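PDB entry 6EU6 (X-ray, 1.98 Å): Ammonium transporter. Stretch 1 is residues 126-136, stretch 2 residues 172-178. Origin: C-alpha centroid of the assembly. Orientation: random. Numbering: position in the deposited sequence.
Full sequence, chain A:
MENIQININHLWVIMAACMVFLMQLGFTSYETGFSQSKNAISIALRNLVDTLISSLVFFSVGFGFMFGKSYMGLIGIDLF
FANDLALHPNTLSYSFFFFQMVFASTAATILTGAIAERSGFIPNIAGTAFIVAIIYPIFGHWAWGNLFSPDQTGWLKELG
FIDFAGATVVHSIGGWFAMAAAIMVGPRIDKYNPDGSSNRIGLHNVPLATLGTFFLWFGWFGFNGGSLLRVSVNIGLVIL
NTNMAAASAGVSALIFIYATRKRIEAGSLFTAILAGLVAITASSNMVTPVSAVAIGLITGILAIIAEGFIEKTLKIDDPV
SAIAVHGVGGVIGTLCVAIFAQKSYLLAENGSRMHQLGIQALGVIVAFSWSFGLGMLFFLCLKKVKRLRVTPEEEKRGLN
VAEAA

Stretch 1 126-136: AGTAFIVAIIY
Stretch 2 (172-178) SIGGWFA

Helices in membrane proteins often pack by inserting one large side chain of one helix into a hollow on its neighbour, and this contact from an ammonium transporter is a compact example. Both stretches are helical throughout and continue beyond their ends. Their axes approach to 11.1 Å, with 124° between their N-to-C directions, so the chains run obliquely in opposing senses. The register follows: the CA atoms of Ile131 and Phe177 lie 7.7 Å apart, and those of Tyr136 and Ile173 lie 6.8 Å apart. The contact buries 335 Å² and contains no hydrogen bond between the helices; shape and apolar packing carry it.

The knob is Phe177, with chi1 t (-171°) and chi2 64°, its CA-to-CB bond pointing toward stretch 1. Its hole is formed by Gly127, Phe130, Ile131 and Ile135.

Gly127 forms part of the hole with its backbone: Gly127 O lies 3.4 Å from Phe177 CE2. An ideal CB on Gly127 would point toward stretch 2 and lie 3.7 Å from Phe177 CE2, a contact distance. Gly127 O also accepts the helical hydrogen bond from Ile131 N at 2.9 Å. The CA-to-CB bond of Thr128 (m) points away, and Ala129 is out of reach. Phe130 (chi1 t, chi2 79°) presents its ring edge to the knob, Phe130 CD2 standing 4.1 Å from Phe177 CE1.

Ile131, extended in t,t, is the face-on partner. Ile131 CB sits 4.0 Å from the centroid of the Phe177 ring, 21° off the normal, in a CH-pi contact. Ile131 CD1 reaches 3.8 Å from Phe177 CD2 and 3.9 Å from Gly174 CA, and lies 4.4 Å from Ile173 CG2.

Val132, Ala133 and Ile134 are out of reach. Here the helix widens into a pi-type turn over 131-135: Ile134 N still bonds to Phe130 O at 3.0 Å, but Tyr136 N bonds to Ile131 O at 2.8 Å, five residues back. Ile134 adopts phi/psi of -127/-71, while the other residues of stretch 1 stay nearer to ordinary helical values.

At the end of that turn, the CA-to-CB bond of Ile135 (m,t) points toward stretch 2, with Ile135 CD1 packed 3.4 Å from Phe177 CD1 and Ile135 CG2 4.0 Å from CG2 of Ile173, which is m,m. The CA-to-CB bond of Tyr136 (chi1 t, chi2 77°) points sideways, and the residue completes the contact around the same methyl: Tyr136 CA is 4.3 Å from Ile173 CG2, and Tyr136 CD1, at the ring edge, is 4.4 Å from Ile173 CG2.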

# COMPACT_ATOMS: atom_id res chain seq x y z
N ALA A 126 23.69 3.93 15.01
CA ALA A 126 24.90 3.11 15.08
C ALA A 126 24.50 1.63 15.23
O ALA A 126 25.15 0.74 14.72
CB ALA A 126 25.75 3.54 16.26
N GLY A 127 23.44 1.37 15.98
CA GLY A 127 22.89 0.02 16.11
C GLY A 127 22.49 -0.57 14.77
O GLY A 127 22.80 -1.72 14.46
N THR A 128 21.82 0.24 13.95
CA THR A 128 21.47 -0.16 12.63
C THR A 128 22.65 -0.52 11.80
O THR A 128 22.70 -1.54 11.13
CB THR A 128 20.70 0.99 11.88
OG1 THR A 128 19.54 1.38 12.65
CG2 THR A 128 20.27 0.51 10.47
N ALA A 129 23.66 0.32 11.83
CA ALA A 129 24.82 0.04 11.01
C ALA A 129 25.49 -1.25 11.44
O ALA A 129 25.91 -2.07 10.60
CB ALA A 129 25.81 1.21 11.15
N PHE A 130 25.55 -1.45 12.76
CA PHE A 130 26.24 -2.63 13.30
C PHE A 130 25.50 -3.94 12.99
O PHE A 130 26.11 -4.93 12.55
CB PHE A 130 26.54 -2.46 14.77
CG PHE A 130 27.38 -3.58 15.36
CD1 PHE A 130 28.78 -3.64 15.16
CD2 PHE A 130 26.80 -4.56 16.19
CE1 PHE A 130 29.53 -4.68 15.72
CE2 PHE A 130 27.59 -5.58 16.73
CZ PHE A 130 28.94 -5.63 16.49
N ILE A 131 24.18 -3.96 13.15
CA ILE A 131 23.45 -5.17 12.86
C ILE A 131 23.52 -5.53 11.40
O ILE A 131 23.68 -6.71 11.07
CB ILE A 131 22.02 -5.17 13.46
CG1 ILE A 131 21.44 -6.62 13.37
CG2 ILE A 131 21.12 -4.20 12.73
CD1 ILE A 131 20.05 -6.78 13.91
N VAL A 132 23.50 -4.52 10.51
CA VAL A 132 23.47 -4.77 9.11
C VAL A 132 24.85 -5.18 8.51
O VAL A 132 24.91 -5.92 7.51
CB VAL A 132 22.86 -3.59 8.34
CG1 VAL A 132 22.82 -3.89 6.85
CG2 VAL A 132 21.37 -3.36 8.76
N ALA A 133 25.93 -4.65 9.11
CA ALA A 133 27.32 -4.89 8.67
C ALA A 133 27.91 -6.18 9.23
O ALA A 133 28.68 -6.78 8.54
CB ALA A 133 28.23 -3.69 9.07
N ILE A 134 27.48 -6.61 10.41
CA ILE A 134 28.10 -7.70 11.20
C ILE A 134 27.14 -8.81 11.63
O ILE A 134 27.18 -9.93 11.09
CB ILE A 134 28.87 -7.12 12.41
CG1 ILE A 134 30.10 -6.38 11.84
CG2 ILE A 134 29.40 -8.24 13.31
CD1 ILE A 134 30.48 -5.22 12.62
N ILE A 135 26.27 -8.50 12.55
CA ILE A 135 25.42 -9.54 13.18
C ILE A 135 24.57 -10.24 12.14
O ILE A 135 24.64 -11.48 11.99
CB ILE A 135 24.54 -8.97 14.32
CG1 ILE A 135 25.44 -8.37 15.42
CG2 ILE A 135 23.59 -10.00 14.88
CD1 ILE A 135 24.65 -7.73 16.53
N TYR A 136 23.77 -9.45 11.40
CA TYR A 136 22.79 -10.08 10.47
C TYR A 136 23.44 -10.86 9.32
O TYR A 136 23.08 -12.03 9.06
CB TYR A 136 21.77 -9.01 9.97
CG TYR A 136 20.87 -9.51 8.94
CD1 TYR A 136 19.81 -10.32 9.27
CD2 TYR A 136 21.14 -9.27 7.59
CE1 TYR A 136 19.00 -10.85 8.29
CE2 TYR A 136 20.34 -9.82 6.57
CZ TYR A 136 19.24 -10.59 6.93
OH TYR A 136 18.39 -11.11 5.95
N SER A 172 14.25 -13.36 14.78
CA SER A 172 14.95 -13.59 16.09
C SER A 172 16.25 -12.82 16.17
O SER A 172 16.56 -12.17 17.20
CB SER A 172 15.14 -15.06 16.40
OG SER A 172 13.87 -15.65 16.58
N ILE A 173 17.00 -12.82 15.09
CA ILE A 173 18.25 -12.06 15.10
C ILE A 173 18.02 -10.59 15.43
O ILE A 173 18.69 -10.02 16.28
CB ILE A 173 18.95 -12.21 13.73
CG1 ILE A 173 19.54 -13.64 13.64
CG2 ILE A 173 20.04 -11.15 13.54
CD1 ILE A 173 20.85 -13.86 14.43
N GLY A 174 17.10 -9.95 14.71
CA GLY A 174 16.76 -8.58 15.03
C GLY A 174 16.17 -8.40 16.42
O GLY A 174 16.48 -7.41 17.08
N GLY A 175 15.35 -9.36 16.88
CA GLY A 175 14.67 -9.26 18.15
C GLY A 175 15.67 -9.37 19.34
O GLY A 175 15.53 -8.65 20.32
N TRP A 176 16.67 -10.27 19.25
CA TRP A 176 17.69 -10.42 20.31
C TRP A 176 18.65 -9.22 20.37
O TRP A 176 19.06 -8.77 21.45
CB TRP A 176 18.47 -11.75 20.15
CG TRP A 176 17.62 -12.98 20.18
CD1 TRP A 176 17.76 -14.08 19.38
CD2 TRP A 176 16.46 -13.23 20.99
NE1 TRP A 176 16.78 -14.98 19.64
CE2 TRP A 176 16.00 -14.52 20.65
CE3 TRP A 176 15.82 -12.55 22.03
CZ2 TRP A 176 14.90 -15.09 21.23
CZ3 TRP A 176 14.74 -13.14 22.63
CH2 TRP A 176 14.28 -14.38 22.21
N PHE A 177 18.95 -8.64 19.21
CA PHE A 177 19.68 -7.39 19.17
C PHE A 177 18.90 -6.27 19.84
O PHE A 177 19.43 -5.54 20.67
CB PHE A 177 20.01 -7.03 17.73
CG PHE A 177 20.95 -5.87 17.59
CD1 PHE A 177 22.26 -5.94 18.07
CD2 PHE A 177 20.53 -4.67 16.99
CE1 PHE A 177 23.13 -4.84 17.96
CE2 PHE A 177 21.40 -3.61 16.85
CZ PHE A 177 22.70 -3.68 17.36
N ALA A 178 17.61 -6.19 19.53
CA ALA A 178 16.74 -5.25 20.16
C ALA A 178 16.74 -5.54 21.68
O ALA A 178 16.68 -4.62 22.47
CB ALA A 178 15.31 -5.39 19.63